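Local coordinates for protein dTDP-glucose 4,6-dehydratase (Klebsiella pneumoniae, PDB 5U4Q) that binds NAD and probably acts on a nucleotide sugar, perhaps dehydrating dTDP-glucose to its 4-keto-6-deoxy form, as a member of the NAD-dependent epimerase/dehydratase family, at residues S319-D322 against G323-F327. Residues are numbered along the deposited sequence; the frame is centred on the assembly and turned at random.
Sequences SVKD and GVKNF
Val320 and Val324, one helical turn apart, lie side by side, CG1 of Val320 meeting CG2 of Val324 at 3.9 Å. CG1 of Val324 is the branch anti to its backbone N (chi1 167°), which leaves CG2 beside that N and 3.2 Å from Val320 O. Compact branched side chains suit the inward face of an amphipathic helix. On another face Lys321 and Lys325 run alongside each other: CG of Lys321 packs 3.9 Å from CE of Lys325, whose chain bends at its last torsion (chi4 -82°). The long chains let methylenes touch, while the bend goes with NZ atoms of Lys321 and Lys325 5.9 Å apart, which probably eases the like-charge repulsion. Asn326 turns its amide back over the preceding turn, CG 3.1 Å from Asp322 O, though only its backbone N donates there.

Beneath runs the i to i+4 bonding of an alpha helix, from Gly323 N to Ser319 O at 2.8 Å through Asn326 N to Asp322 O. Gly323 lets the backbone lie buried with no side chain to accommodate. The N-cap, Ser319, sets the start: its short hydroxyl accepts from Asp322 N (OG to N 3.1 Å, N-H...O 164°), and the Asp322 carboxylate would probably interact favourably with the positive end of the helix dipole.

Helix 320-334 opens here, with Val320 on Tyr274 and Val324 on Ala277 and Leu278 of helix 271-282; Val324 and Phe327 both touch Leu195 of helix 194-203, and Phe327 also Thr199. The three helices pack together in what is probably the smaller, substrate-binding part, as in extended short-chain dehydrogenases.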
ATOM      1  N   SER A 319     -13.145  24.869  21.210  1.00 16.53           N
ATOM      2  CA  SER A 319     -12.131  25.886  20.961  1.00 17.85           C
ATOM      3  C   SER A 319     -10.772  25.429  21.459  1.00 17.23           C
ATOM      4  O   SER A 319     -10.662  24.557  22.312  1.00 16.96           O
ATOM      5  CB  SER A 319     -12.465  27.194  21.704  1.00 18.54           C
ATOM      6  OG  SER A 319     -12.521  26.982  23.102  1.00 20.18           O
ATOM      7  N   VAL A 320      -9.740  26.064  20.943  1.00 17.98           N
ATOM      8  CA  VAL A 320      -8.380  25.837  21.437  1.00 18.24           C
ATOM      9  C   VAL A 320      -8.307  26.171  22.942  1.00 18.12           C
ATOM     10  O   VAL A 320      -7.663  25.441  23.715  1.00 17.15           O
ATOM     11  CB  VAL A 320      -7.399  26.768  20.691  1.00 20.16           C
ATOM     12  CG1 VAL A 320      -6.014  26.778  21.355  1.00 22.34           C
ATOM     13  CG2 VAL A 320      -7.303  26.346  19.240  1.00 21.69           C
ATOM     14  N   LYS A 321      -8.938  27.276  23.336  1.00 19.33           N
ATOM     15  CA  LYS A 321      -8.938  27.728  24.726  1.00 20.64           C
ATOM     16  C   LYS A 321      -9.408  26.596  25.639  1.00 19.75           C
ATOM     17  O   LYS A 321      -8.724  26.217  26.589  1.00 18.60           O
ATOM     18  CB  LYS A 321      -9.833  28.962  24.889  1.00 24.41           C
ATOM     19  CG  LYS A 321      -9.940  29.510  26.301  1.00 29.98           C
ATOM     20  CD  LYS A 321     -10.763  30.794  26.331  1.00 33.34           C
ATOM     21  CE  LYS A 321     -10.786  31.370  27.743  1.00 37.27           C
ATOM     22  NZ  LYS A 321     -11.425  32.716  27.812  1.00 44.34           N
ATOM     23  N   ASP A 322     -10.536  26.005  25.298  1.00 16.51           N
ATOM     24  CA  ASP A 322     -11.083  24.931  26.101  1.00 17.17           C
ATOM     25  C   ASP A 322     -10.325  23.622  25.946  1.00 15.67           C
ATOM     26  O   ASP A 322     -10.121  22.903  26.936  1.00 15.27           O
ATOM     27  CB  ASP A 322     -12.548  24.702  25.746  1.00 19.50           C
ATOM     28  CG  ASP A 322     -13.459  25.765  26.302  1.00 24.00           C
ATOM     29  OD1 ASP A 322     -13.098  26.434  27.302  1.00 26.76           O
ATOM     30  OD2 ASP A 322     -14.570  25.892  25.760  1.00 25.81           O
ATOM     31  N   GLY A 323      -9.937  23.286  24.715  1.00 14.56           N
ATOM     32  CA  GLY A 323      -9.206  22.048  24.475  1.00 14.26           C
ATOM     33  C   GLY A 323      -7.901  21.977  25.257  1.00 13.73           C
ATOM     34  O   GLY A 323      -7.548  20.962  25.845  1.00 15.69           O
ATOM     35  N   VAL A 324      -7.178  23.097  25.271  1.00 13.80           N
ATOM     36  CA  VAL A 324      -5.920  23.171  25.998  1.00 14.11           C
ATOM     37  C   VAL A 324      -6.157  23.032  27.503  1.00 14.91           C
ATOM     38  O   VAL A 324      -5.440  22.287  28.171  1.00 15.35           O
ATOM     39  CB  VAL A 324      -5.162  24.476  25.674  1.00 15.85           C
ATOM     40  CG1 VAL A 324      -4.014  24.689  26.661  1.00 17.62           C
ATOM     41  CG2 VAL A 324      -4.690  24.453  24.248  1.00 16.46           C
ATOM     42  N   LYS A 325      -7.163  23.737  28.024  1.00 14.66           N
ATOM     43  CA  LYS A 325      -7.505  23.615  29.450  1.00 15.46           C
ATOM     44  C   LYS A 325      -7.884  22.161  29.793  1.00 14.31           C
ATOM     45  O   LYS A 325      -7.469  21.638  30.839  1.00 15.58           O
ATOM     46  CB  LYS A 325      -8.627  24.572  29.844  1.00 18.14           C
ATOM     47  CG  LYS A 325      -8.217  26.046  29.845  1.00 20.49           C
ATOM     48  CD  LYS A 325      -9.443  26.924  30.037  1.00 23.95           C
ATOM     49  CE  LYS A 325      -9.099  28.402  29.927  1.00 26.15           C
ATOM     50  NZ  LYS A 325      -8.567  28.870  31.228  1.00 30.92           N
ATOM     51  N   ASN A 326      -8.638  21.509  28.909  1.00 14.26           N
ATOM     52  CA  ASN A 326      -9.040  20.110  29.138  1.00 14.22           C
ATOM     53  C   ASN A 326      -7.816  19.202  29.204  1.00 13.75           C
ATOM     54  O   ASN A 326      -7.690  18.318  30.083  1.00 14.75           O
ATOM     55  CB  ASN A 326      -9.991  19.628  28.040  1.00 14.99           C
ATOM     56  CG  ASN A 326     -11.348  20.324  28.078  1.00 17.70           C
ATOM     57  OD1 ASN A 326     -11.699  20.974  29.060  1.00 20.37           O
ATOM     58  ND2 ASN A 326     -12.097  20.212  27.002  1.00 21.46           N
ATOM     59  N   PHE A 327      -6.874  19.429  28.294  1.00 13.49           N
ATOM     60  CA  PHE A 327      -5.676  18.643  28.278  1.00 13.93           C
ATOM     61  C   PHE A 327      -4.881  18.797  29.569  1.00 13.83           C
ATOM     62  O   PHE A 327      -4.437  17.825  30.172  1.00 15.46           O
ATOM     63  CB  PHE A 327      -4.762  18.958  27.078  1.00 14.69           C
ATOM     64  CG  PHE A 327      -3.513  18.172  27.119  1.00 14.38           C
ATOM     65  CD1 PHE A 327      -3.531  16.835  26.728  1.00 15.09           C
ATOM     66  CD2 PHE A 327      -2.345  18.674  27.668  1.00 16.01           C
ATOM     67  CE1 PHE A 327      -2.423  16.030  26.860  1.00 15.50           C
ATOM     68  CE2 PHE A 327      -1.228  17.866  27.794  1.00 16.34           C
ATOM     69  CZ  PHE A 327      -1.268  16.547  27.397  1.00 15.65           C
TER